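Non-reducing end alpha-L-arabinofuranosidase BoGH43B (Bacteroides ovatus, PDB 5JOZ) removes terminal non-reducing alpha-L-arabinofuranose residues from xyloglucan branches, converting 'S' units to 'X' units, as a family 43 glycoside hydrolase. Local coordinates at residues A[126-132]-A[176-182]; A[16-22]-A[77-82]; A[161-167]-A[210-214]; A[134-138]-A[149-154]. Residue numbers count along the deposited sequence, not the author numbering.

Contact 1 (A[126-132]-A[176-182]); sequences DPSIEFI and EGPHFYK
This is a buried blade-to-blade contact of the five-bladed β-propeller of family 43: strand 128-132 and strand 176-182 are the innermost strands of successive blades. They run side by side in the same direction, 5° apart with axes 6.3 Å apart at closest, too far for backbone hydrogen bonding. CA spacings widen from Asp126–Gly177 (5.3 Å) through Ser128–His179 (5.8 Å) to Ile132–Lys182 (7.0 Å). Side chains and water therefore bridge the gap. Asp126 (phi/psi 56/49) and Gly177 (52/43) both adopt left-handed backbone conformations before their chains extend. With chi1 m, Asp126 takes a hydrogen bond on OD2 from Gly177 N (2.8 Å). A water donates to Asp126 O (2.8 Å) and Pro178 O (2.9 Å). Ser128, chi1 t, joins its OG to His179 ND1 by a 2.8 Å hydrogen bond. Farther out, a second water links Glu130 OE1 (3.0 Å) to Lys182 N (2.9 Å), while Glu130 OE2 pairs with Arg81. Ile132 CD1 then closes the far end, 3.6 Å from both Phe180 CE2 and Lys182 CB. At the catalytic end Asp126 OD2 lies 2.8 Å from Glu176 OE2, so one of the two acids probably carries a proton. That closeness is consistent with the inferred roles: Glu176 as proton donor, Asp126 tuning its pKa and orienting it.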
# COMPACT_ATOMS: atom_id res chain seq x y z
N ASP A 126 0.49 -8.87 12.38
CA ASP A 126 0.03 -9.90 11.45
C ASP A 126 -1.04 -10.83 12.02
O ASP A 126 -0.93 -12.05 11.91
CB ASP A 126 1.24 -10.71 10.95
CG ASP A 126 2.26 -9.86 10.21
OD1 ASP A 126 1.97 -8.67 9.95
OD2 ASP A 126 3.35 -10.38 9.88
N PRO A 127 -2.09 -10.27 12.63
CA PRO A 127 -3.17 -11.13 13.09
C PRO A 127 -3.88 -11.73 11.89
O PRO A 127 -4.13 -11.02 10.92
CB PRO A 127 -4.10 -10.17 13.83
CG PRO A 127 -3.87 -8.85 13.15
CD PRO A 127 -2.41 -8.84 12.82
N SER A 128 -4.20 -13.01 11.94
CA SER A 128 -4.95 -13.65 10.87
C SER A 128 -6.17 -14.32 11.43
O SER A 128 -6.15 -14.75 12.58
CB SER A 128 -4.09 -14.66 10.14
OG SER A 128 -4.77 -15.15 8.99
N ILE A 129 -7.21 -14.43 10.61
CA ILE A 129 -8.42 -15.15 10.99
C ILE A 129 -8.77 -16.19 9.95
O ILE A 129 -8.39 -16.05 8.79
CB ILE A 129 -9.64 -14.22 11.25
CG1 ILE A 129 -9.82 -13.19 10.13
CG2 ILE A 129 -9.50 -13.49 12.58
CD1 ILE A 129 -11.15 -12.46 10.18
N GLU A 130 -9.46 -17.24 10.38
CA GLU A 130 -10.02 -18.21 9.47
C GLU A 130 -11.30 -18.81 10.07
O GLU A 130 -11.39 -19.02 11.28
CB GLU A 130 -9.01 -19.33 9.20
CG GLU A 130 -9.44 -20.29 8.10
CD GLU A 130 -9.42 -19.68 6.70
OE1 GLU A 130 -10.13 -20.23 5.83
OE2 GLU A 130 -8.71 -18.67 6.47
N PHE A 131 -12.26 -19.10 9.20
CA PHE A 131 -13.52 -19.71 9.58
C PHE A 131 -13.55 -21.19 9.24
O PHE A 131 -13.61 -21.54 8.06
CB PHE A 131 -14.66 -18.99 8.89
CG PHE A 131 -14.87 -17.60 9.39
CD1 PHE A 131 -15.62 -17.38 10.54
CD2 PHE A 131 -14.29 -16.51 8.75
CE1 PHE A 131 -15.81 -16.09 11.03
CE2 PHE A 131 -14.48 -15.22 9.23
CZ PHE A 131 -15.24 -15.01 10.37
N ILE A 132 -13.51 -22.04 10.26
CA ILE A 132 -13.49 -23.50 10.11
C ILE A 132 -14.38 -24.14 11.17
O ILE A 132 -14.26 -23.80 12.34
CB ILE A 132 -12.06 -24.09 10.30
CG1 ILE A 132 -11.04 -23.47 9.33
CG2 ILE A 132 -12.09 -25.61 10.12
CD1 ILE A 132 -9.59 -23.61 9.78
N GLU A 176 6.68 -14.20 10.67
CA GLU A 176 5.64 -13.23 10.38
C GLU A 176 4.54 -13.90 9.57
O GLU A 176 4.67 -15.04 9.15
CB GLU A 176 6.23 -12.05 9.59
CG GLU A 176 6.86 -10.94 10.43
CD GLU A 176 6.76 -9.57 9.77
OE1 GLU A 176 7.72 -9.17 9.08
OE2 GLU A 176 5.71 -8.91 9.93
N GLY A 177 3.46 -13.16 9.38
CA GLY A 177 2.41 -13.48 8.42
C GLY A 177 1.78 -14.86 8.43
O GLY A 177 1.55 -15.41 7.35
N PRO A 178 1.46 -15.40 9.63
CA PRO A 178 0.90 -16.75 9.66
C PRO A 178 -0.56 -16.77 9.24
O PRO A 178 -1.34 -15.92 9.67
CB PRO A 178 1.03 -17.15 11.12
CG PRO A 178 0.89 -15.86 11.85
CD PRO A 178 1.62 -14.86 10.99
N HIS A 179 -0.92 -17.73 8.39
CA HIS A 179 -2.32 -17.99 8.06
C HIS A 179 -2.65 -19.43 8.40
O HIS A 179 -1.78 -20.30 8.31
CB HIS A 179 -2.62 -17.74 6.58
CG HIS A 179 -2.40 -16.32 6.18
ND1 HIS A 179 -3.06 -15.26 6.78
CD2 HIS A 179 -1.56 -15.78 5.27
CE1 HIS A 179 -2.66 -14.13 6.22
NE2 HIS A 179 -1.75 -14.42 5.31
N PHE A 180 -3.92 -19.65 8.72
CA PHE A 180 -4.43 -20.91 9.19
C PHE A 180 -5.38 -21.45 8.12
O PHE A 180 -6.30 -20.75 7.71
CB PHE A 180 -5.17 -20.66 10.52
CG PHE A 180 -5.48 -21.90 11.30
CD1 PHE A 180 -4.46 -22.76 11.68
CD2 PHE A 180 -6.78 -22.20 11.66
CE1 PHE A 180 -4.75 -23.90 12.40
CE2 PHE A 180 -7.07 -23.34 12.38
CZ PHE A 180 -6.05 -24.20 12.75
N TYR A 181 -5.15 -22.68 7.66
CA TYR A 181 -6.05 -23.33 6.69
C TYR A 181 -6.37 -24.76 7.11
O TYR A 181 -5.51 -25.46 7.65
CB TYR A 181 -5.44 -23.35 5.29
CG TYR A 181 -4.89 -22.03 4.80
CD1 TYR A 181 -5.73 -20.96 4.54
CD2 TYR A 181 -3.52 -21.86 4.62
CE1 TYR A 181 -5.22 -19.75 4.10
CE2 TYR A 181 -3.00 -20.66 4.18
CZ TYR A 181 -3.86 -19.60 3.91
OH TYR A 181 -3.33 -18.41 3.46
N LYS A 182 -7.60 -25.18 6.87
CA LYS A 182 -7.99 -26.58 7.06
C LYS A 182 -8.17 -27.11 5.67
O LYS A 182 -9.16 -26.80 5.02
CB LYS A 182 -9.29 -26.69 7.86
CG LYS A 182 -9.92 -28.08 7.91
CD LYS A 182 -8.97 -29.15 8.42
CE LYS A 182 -9.68 -30.48 8.66
NZ LYS A 182 -10.80 -30.35 9.64
O HOH W 1 -0.73 -13.14 9.39
O HOH W 2 -9.36 -23.17 5.62

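Contact 2 (A[16-22]-A[77-82]); sequences DPSICRV and APTLRY
Ser18, Tyr82 and Cys20 carry this join between the innermost strands of two adjacent propeller blades. Strands 18-22 and 79-82 run parallel, 11° apart, axes 5.6 Å apart at closest, in the register Asp16–Ala77, Ser18–Thr79, Cys20–Arg81 (CA–CA 5.2, 5.2 and 5.7 Å). Asp16, the probable catalytic base, has a left-handed backbone (59/51) and sets its CB 3.6 Å from Ala77 CB; its carboxylate bonds Ser31. A water donates to Asp16 O (2.7 Å) and Pro78 O (2.8 Å). Ser18, chi1 t, accepts a hydrogen bond at OG from Leu80 N (2.9 Å, 166°), the direct hydrogen bond between the segments, and Asp240 shares that hydroxyl. Arg81 curls back so that NH1 bonds Leu80 O of its own strand (3.0 Å); Asp240 and Glu130 are its salt-bridge partners. Cys20, chi1 p, packs SG 3.8 Å from Leu80 CG and 4.2 Å from Tyr82 CB. Last, Val22 lies over the face of the Tyr82 ring in a CH-pi contact, CG1 3.7 Å from the ring centroid.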
# COMPACT_ATOMS: atom_id res chain seq x y z
N ASP A 16 1.68 -6.86 1.71
CA ASP A 16 0.98 -7.74 2.66
C ASP A 16 -0.39 -8.17 2.14
O ASP A 16 -1.40 -8.02 2.84
CB ASP A 16 0.84 -7.05 4.03
CG ASP A 16 2.18 -6.67 4.63
OD1 ASP A 16 3.07 -7.54 4.71
OD2 ASP A 16 2.33 -5.51 5.08
N PRO A 17 -0.44 -8.69 0.89
CA PRO A 17 -1.73 -8.96 0.28
C PRO A 17 -2.49 -10.05 1.01
O PRO A 17 -1.88 -11.08 1.33
CB PRO A 17 -1.36 -9.41 -1.14
CG PRO A 17 -0.00 -9.99 -1.01
CD PRO A 17 0.67 -9.13 0.02
N SER A 18 -3.78 -9.83 1.27
CA SER A 18 -4.66 -10.90 1.76
C SER A 18 -5.88 -11.03 0.86
O SER A 18 -6.51 -10.04 0.52
CB SER A 18 -5.08 -10.64 3.19
OG SER A 18 -5.91 -11.68 3.65
N ILE A 19 -6.23 -12.27 0.51
CA ILE A 19 -7.26 -12.56 -0.50
C ILE A 19 -8.38 -13.43 0.04
O ILE A 19 -8.16 -14.23 0.93
CB ILE A 19 -6.64 -13.27 -1.74
CG1 ILE A 19 -7.61 -13.25 -2.92
CG2 ILE A 19 -6.22 -14.71 -1.42
CD1 ILE A 19 -6.90 -13.39 -4.25
N CYS A 20 -9.58 -13.29 -0.52
CA CYS A 20 -10.65 -14.27 -0.33
C CYS A 20 -11.52 -14.35 -1.56
O CYS A 20 -11.69 -13.36 -2.28
CB CYS A 20 -11.50 -13.98 0.91
SG CYS A 20 -12.67 -12.62 0.73
N ARG A 21 -12.05 -15.54 -1.80
CA ARG A 21 -12.96 -15.81 -2.90
C ARG A 21 -14.35 -16.01 -2.33
O ARG A 21 -14.55 -16.80 -1.41
CB ARG A 21 -12.54 -17.06 -3.67
CG ARG A 21 -13.34 -17.30 -4.93
CD ARG A 21 -12.92 -18.59 -5.61
NE ARG A 21 -13.22 -19.75 -4.78
CZ ARG A 21 -14.43 -20.26 -4.58
NH1 ARG A 21 -14.56 -21.32 -3.79
NH2 ARG A 21 -15.51 -19.72 -5.13
N VAL A 22 -15.31 -15.28 -2.89
CA VAL A 22 -16.71 -15.38 -2.55
C VAL A 22 -17.45 -15.68 -3.86
O VAL A 22 -17.74 -14.76 -4.62
CB VAL A 22 -17.21 -14.06 -1.92
CG1 VAL A 22 -18.69 -14.17 -1.56
CG2 VAL A 22 -16.36 -13.69 -0.71
N ALA A 77 0.04 -5.38 8.22
CA ALA A 77 -0.61 -6.44 7.43
C ALA A 77 -2.04 -6.74 7.86
O ALA A 77 -2.27 -7.09 9.02
CB ALA A 77 0.20 -7.72 7.49
N PRO A 78 -3.01 -6.59 6.94
CA PRO A 78 -4.38 -6.99 7.18
C PRO A 78 -4.65 -8.40 6.69
O PRO A 78 -3.96 -8.88 5.77
CB PRO A 78 -5.15 -6.02 6.31
CG PRO A 78 -4.28 -5.92 5.09
CD PRO A 78 -2.87 -6.05 5.58
N THR A 79 -5.64 -9.06 7.27
CA THR A 79 -6.16 -10.31 6.72
C THR A 79 -7.65 -10.09 6.39
O THR A 79 -8.36 -9.47 7.18
CB THR A 79 -5.90 -11.48 7.69
OG1 THR A 79 -4.49 -11.65 7.85
CG2 THR A 79 -6.51 -12.77 7.19
N LEU A 80 -8.08 -10.58 5.22
CA LEU A 80 -9.46 -10.42 4.71
C LEU A 80 -10.13 -11.79 4.60
O LEU A 80 -9.61 -12.68 3.94
CB LEU A 80 -9.45 -9.76 3.33
CG LEU A 80 -10.68 -9.79 2.41
CD1 LEU A 80 -11.87 -9.07 3.00
CD2 LEU A 80 -10.35 -9.15 1.07
N ARG A 81 -11.29 -11.96 5.23
CA ARG A 81 -12.04 -13.21 5.12
C ARG A 81 -13.53 -12.94 4.98
O ARG A 81 -13.99 -11.81 5.16
CB ARG A 81 -11.77 -14.10 6.34
CG ARG A 81 -10.31 -14.46 6.57
CD ARG A 81 -9.80 -15.43 5.52
NE ARG A 81 -8.38 -15.79 5.72
CZ ARG A 81 -7.35 -15.47 4.93
NH1 ARG A 81 -7.50 -14.74 3.83
NH2 ARG A 81 -6.12 -15.90 5.24
N TYR A 82 -14.27 -13.99 4.63
CA TYR A 82 -15.71 -13.92 4.39
C TYR A 82 -16.41 -15.13 5.02
O TYR A 82 -15.98 -16.26 4.81
CB TYR A 82 -15.99 -13.90 2.89
CG TYR A 82 -17.45 -13.92 2.52
CD1 TYR A 82 -18.19 -12.74 2.47
CD2 TYR A 82 -18.11 -15.12 2.23
CE1 TYR A 82 -19.53 -12.75 2.12
CE2 TYR A 82 -19.45 -15.14 1.88
CZ TYR A 82 -20.16 -13.95 1.83
OH TYR A 82 -21.49 -13.96 1.48
O HOH W 3 -1.47 -9.72 4.94

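Contact 3 (A[161-167]-A[210-214])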
# COMPACT_ATOMS: atom_id res chain seq x y z
N GLU A 161 -12.23 -19.24 23.22
CA GLU A 161 -11.09 -20.10 23.60
C GLU A 161 -9.85 -19.22 23.54
O GLU A 161 -9.56 -18.62 22.50
CB GLU A 161 -10.94 -21.33 22.67
CG GLU A 161 -12.23 -22.12 22.43
CD GLU A 161 -12.05 -23.42 21.62
OE1 GLU A 161 -12.91 -23.68 20.75
OE2 GLU A 161 -11.07 -24.18 21.88
N ALA A 162 -9.12 -19.13 24.65
CA ALA A 162 -8.01 -18.18 24.76
C ALA A 162 -6.80 -18.58 23.94
O ALA A 162 -6.60 -19.75 23.62
CB ALA A 162 -7.61 -18.00 26.21
N LEU A 163 -5.99 -17.57 23.63
CA LEU A 163 -4.74 -17.74 22.93
C LEU A 163 -3.82 -18.71 23.64
O LEU A 163 -3.67 -18.63 24.85
CB LEU A 163 -3.99 -16.40 22.84
CG LEU A 163 -4.60 -15.26 22.05
CD1 LEU A 163 -3.61 -14.11 22.00
CD2 LEU A 163 -4.98 -15.69 20.64
N ARG A 164 -3.21 -19.62 22.88
CA ARG A 164 -2.09 -20.42 23.37
C ARG A 164 -1.10 -20.75 22.25
O ARG A 164 -1.47 -20.80 21.08
CB ARG A 164 -2.60 -21.70 24.03
CG ARG A 164 -3.09 -22.78 23.07
CD ARG A 164 -4.11 -23.69 23.74
NE ARG A 164 -5.41 -23.02 23.85
CZ ARG A 164 -6.40 -23.39 24.65
NH1 ARG A 164 -6.30 -24.46 25.45
NH2 ARG A 164 -7.53 -22.68 24.65
N LYS A 165 0.16 -20.97 22.63
CA LYS A 165 1.21 -21.41 21.70
C LYS A 165 0.86 -22.79 21.11
O LYS A 165 0.59 -23.74 21.85
CB LYS A 165 2.57 -21.43 22.40
CG LYS A 165 3.77 -21.91 21.57
CD LYS A 165 5.06 -21.82 22.39
CE LYS A 165 6.19 -22.71 21.87
NZ LYS A 165 6.97 -22.10 20.75
N VAL A 166 0.84 -22.85 19.77
CA VAL A 166 0.60 -24.10 19.03
C VAL A 166 1.78 -24.53 18.15
O VAL A 166 1.91 -25.71 17.84
CB VAL A 166 -0.67 -24.01 18.15
CG1 VAL A 166 -1.90 -23.74 19.00
CG2 VAL A 166 -0.55 -22.93 17.06
N ALA A 167 2.62 -23.59 17.72
CA ALA A 167 3.76 -23.92 16.85
C ALA A 167 4.76 -22.79 16.95
O ALA A 167 4.56 -21.89 17.74
CB ALA A 167 3.28 -24.09 15.41
N PRO A 210 -5.78 -28.64 15.30
CA PRO A 210 -5.46 -27.20 15.31
C PRO A 210 -4.39 -26.82 16.33
O PRO A 210 -3.56 -25.95 16.06
CB PRO A 210 -6.79 -26.54 15.73
CG PRO A 210 -7.85 -27.56 15.53
CD PRO A 210 -7.19 -28.89 15.68
N TRP A 211 -4.42 -27.50 17.49
CA TRP A 211 -3.61 -27.13 18.64
C TRP A 211 -2.22 -27.76 18.61
O TRP A 211 -1.46 -27.58 19.56
CB TRP A 211 -4.34 -27.47 19.96
CG TRP A 211 -5.79 -27.02 19.93
CD1 TRP A 211 -6.89 -27.81 19.73
CD2 TRP A 211 -6.27 -25.68 20.03
NE1 TRP A 211 -8.03 -27.04 19.73
CE2 TRP A 211 -7.68 -25.73 19.90
CE3 TRP A 211 -5.65 -24.43 20.21
CZ2 TRP A 211 -8.48 -24.58 19.97
CZ3 TRP A 211 -6.44 -23.29 20.28
CH2 TRP A 211 -7.84 -23.38 20.16
N GLY A 212 -1.89 -28.49 17.54
CA GLY A 212 -0.56 -29.05 17.37
C GLY A 212 -0.42 -30.46 17.91
O GLY A 212 -1.41 -31.05 18.34
N PRO A 213 0.79 -31.03 17.91
CA PRO A 213 2.01 -30.39 17.43
C PRO A 213 2.12 -30.38 15.90
O PRO A 213 1.60 -31.28 15.23
CB PRO A 213 3.11 -31.26 18.05
CG PRO A 213 2.51 -32.63 18.06
CD PRO A 213 1.02 -32.46 18.19
N TYR A 214 2.79 -29.36 15.37
CA TYR A 214 2.95 -29.18 13.93
C TYR A 214 4.32 -29.68 13.51
O TYR A 214 5.29 -29.53 14.25
CB TYR A 214 2.80 -27.71 13.54
CG TYR A 214 1.38 -27.21 13.59
CD1 TYR A 214 0.76 -26.93 14.81
CD2 TYR A 214 0.64 -27.02 12.43
CE1 TYR A 214 -0.55 -26.48 14.88
CE2 TYR A 214 -0.68 -26.57 12.47
CZ TYR A 214 -1.26 -26.30 13.70
OH TYR A 214 -2.55 -25.84 13.75
O HOH W 4 3.83 -27.52 17.29
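Glu161 sits where the chain turns a corner, and its OE2 comes within 3.2 Å of Trp211 CZ2 while the carboxylate is salt-bridged to Lys135. Ala162 supplies its carbonyl O to Arg164 NH2 (3.2 Å), a bond that folds the arginine back over the indole. There Arg164 makes a cation-pi contact, CZ 4.7 Å from the centroid of the Trp211 six-membered ring and 24° off its normal. Val166 is the buried centre: its CG1 lies 3.8 Å from Trp211 CA and 4.0 Å from Trp211 CE3, and its CB 4.1 Å from Tyr214 CE1. A CB on Gly212 would fall 2.8 Å from Val166 O, so glycine suits the spot. Val166 O accepts a hydrogen bond from a water (2.7 Å), which in turn accepts one from Tyr214 N (2.9 Å). Ala167 CB ends the run against Tyr214 CD1 (3.8 Å). The contact thus packs the outermost strand of one propeller blade, 159-168, against the loop between strands 201-207 and 215-216 of the next, with strand 186-193 beneath Val166 and Tyr214.

Contact 4 (A[134-138]-A[149-154]); sequences GKMYF and LGVMDP
The two strands of this hairpin are strongly twisted: 135-138 and 149-152 run at 142° rather than near 180°, with axes 4.5 Å apart at closest. Phe138 and Gly150 form an antiparallel hydrogen-bonded pair, Phe138 N to Gly150 O and Gly150 N to Phe138 O both 2.9 Å, CA–CA 5.2 Å. Tyr137 opposite Val151 is a non-hydrogen-bonded pair, CA–CA 4.6 Å. Beyond it, Met152 N reaches Met136 O at 2.9 Å, but the bond is bent to 130° and weak. CA-H...O contacts fill in, such as Leu149 CA to Phe138 O at 3.3 Å. One face carries Met136, Phe138 and Met152, all with chi1 t. Met136 CE touches Met152 SD (3.6 Å), Met152 CE touches Phe138 CD2 (3.4 Å), and Met152 SD makes an oblique Met-aromatic contact 5.5 Å from the Phe138 ring centroid. Met136 SD also lies 3.8 Å from Pro154 CA. The other face holds Tyr137, chi1 m, with CD1 3.8 Å from Leu149 CD1 and CE1 4.0 Å from Val151 CG2; its ring meets Phe180 of the next blade. Phe138, in contrast, packs on Ile90 of the preceding blade. Two central strands of a twisted four-stranded antiparallel blade, with largely apolar packing on both faces, are what a β-propeller is built from.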
# COMPACT_ATOMS: atom_id res chain seq x y z
N GLY A 134 -17.52 -23.97 11.97
CA GLY A 134 -18.32 -22.97 12.69
C GLY A 134 -17.61 -22.15 13.77
O GLY A 134 -18.27 -21.61 14.66
N LYS A 135 -16.29 -22.05 13.69
CA LYS A 135 -15.48 -21.28 14.64
C LYS A 135 -14.64 -20.27 13.89
O LYS A 135 -14.23 -20.50 12.74
CB LYS A 135 -14.52 -22.19 15.41
CG LYS A 135 -15.20 -23.30 16.18
CD LYS A 135 -14.19 -24.07 17.02
CE LYS A 135 -14.86 -25.15 17.85
NZ LYS A 135 -14.03 -25.46 19.04
N MET A 136 -14.37 -19.15 14.56
CA MET A 136 -13.53 -18.09 14.02
C MET A 136 -12.18 -18.15 14.73
O MET A 136 -12.04 -17.65 15.86
CB MET A 136 -14.21 -16.74 14.23
CG MET A 136 -13.41 -15.52 13.81
SD MET A 136 -14.42 -14.05 14.05
CE MET A 136 -13.19 -12.75 14.08
N TYR A 137 -11.19 -18.75 14.06
CA TYR A 137 -9.83 -18.88 14.60
C TYR A 137 -9.05 -17.58 14.45
O TYR A 137 -9.19 -16.89 13.45
CB TYR A 137 -9.06 -20.03 13.92
CG TYR A 137 -9.51 -21.39 14.37
CD1 TYR A 137 -8.91 -22.01 15.46
CD2 TYR A 137 -10.54 -22.07 13.72
CE1 TYR A 137 -9.33 -23.26 15.89
CE2 TYR A 137 -10.95 -23.33 14.14
CZ TYR A 137 -10.35 -23.91 15.23
OH TYR A 137 -10.74 -25.14 15.66
N PHE A 138 -8.22 -17.28 15.45
CA PHE A 138 -7.33 -16.12 15.46
C PHE A 138 -5.94 -16.71 15.60
O PHE A 138 -5.68 -17.41 16.57
CB PHE A 138 -7.64 -15.18 16.64
CG PHE A 138 -6.68 -14.02 16.81
CD1 PHE A 138 -5.44 -14.20 17.45
CD2 PHE A 138 -7.02 -12.74 16.39
CE1 PHE A 138 -4.56 -13.13 17.62
CE2 PHE A 138 -6.15 -11.66 16.56
CZ PHE A 138 -4.91 -11.86 17.18
N LEU A 149 -2.66 -19.54 18.71
CA LEU A 149 -3.99 -19.80 18.19
C LEU A 149 -5.03 -19.60 19.29
O LEU A 149 -4.76 -19.89 20.46
CB LEU A 149 -4.08 -21.23 17.65
CG LEU A 149 -5.31 -21.55 16.79
CD1 LEU A 149 -5.31 -20.78 15.47
CD2 LEU A 149 -5.36 -23.05 16.54
N GLY A 150 -6.21 -19.11 18.90
CA GLY A 150 -7.35 -18.90 19.80
C GLY A 150 -8.65 -18.94 19.00
O GLY A 150 -8.62 -19.04 17.76
N VAL A 151 -9.78 -18.89 19.69
CA VAL A 151 -11.10 -18.87 19.05
C VAL A 151 -11.82 -17.64 19.55
O VAL A 151 -11.63 -17.22 20.69
CB VAL A 151 -11.90 -20.16 19.33
CG1 VAL A 151 -13.21 -20.18 18.54
CG2 VAL A 151 -11.06 -21.38 18.98
N MET A 152 -12.64 -17.07 18.68
CA MET A 152 -13.14 -15.73 18.84
C MET A 152 -14.63 -15.72 18.49
O MET A 152 -15.06 -16.44 17.58
CB MET A 152 -12.34 -14.81 17.90
CG MET A 152 -12.34 -13.33 18.24
SD MET A 152 -11.25 -12.41 17.13
CE MET A 152 -9.84 -12.10 18.19
N ASP A 153 -15.41 -14.95 19.24
CA ASP A 153 -16.83 -14.74 18.96
C ASP A 153 -16.93 -13.66 17.87
O ASP A 153 -16.46 -12.54 18.08
CB ASP A 153 -17.56 -14.28 20.23
CG ASP A 153 -19.00 -13.84 19.97
OD1 ASP A 153 -19.82 -14.64 19.46
OD2 ASP A 153 -19.31 -12.69 20.29
N PRO A 154 -17.53 -14.00 16.71
CA PRO A 154 -17.68 -13.01 15.62
C PRO A 154 -18.35 -11.69 16.00
O PRO A 154 -17.96 -10.64 15.50
CB PRO A 154 -18.55 -13.75 14.59
CG PRO A 154 -18.31 -15.20 14.84
CD PRO A 154 -18.04 -15.33 16.31

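All four contacts belong to the five-bladed propeller, and three of them gather around the blade spanning strands 128-132 to 159-168. Contact 4 is internal to it and nested in the loop closed by contact 1, their centres about 10 Å apart. Contacts 1 and 3 join that blade to the following one, contact 1 through the innermost strands, contact 3 through outer strand 159-168 and the loop 210-214, about 12 Å between centres; their segments alternate along the chain. Contact 2, first in sequence, joins the first two blades about 10 Å from contact 1 between centres, touching it through the Arg81–Glu130 salt bridge. Contacts 1 and 2 bring together the inferred base Asp16, proton donor Glu176 and pKa modulator Asp126; contact 3, about 22 Å from contact 2 between centres, is peripheral packing.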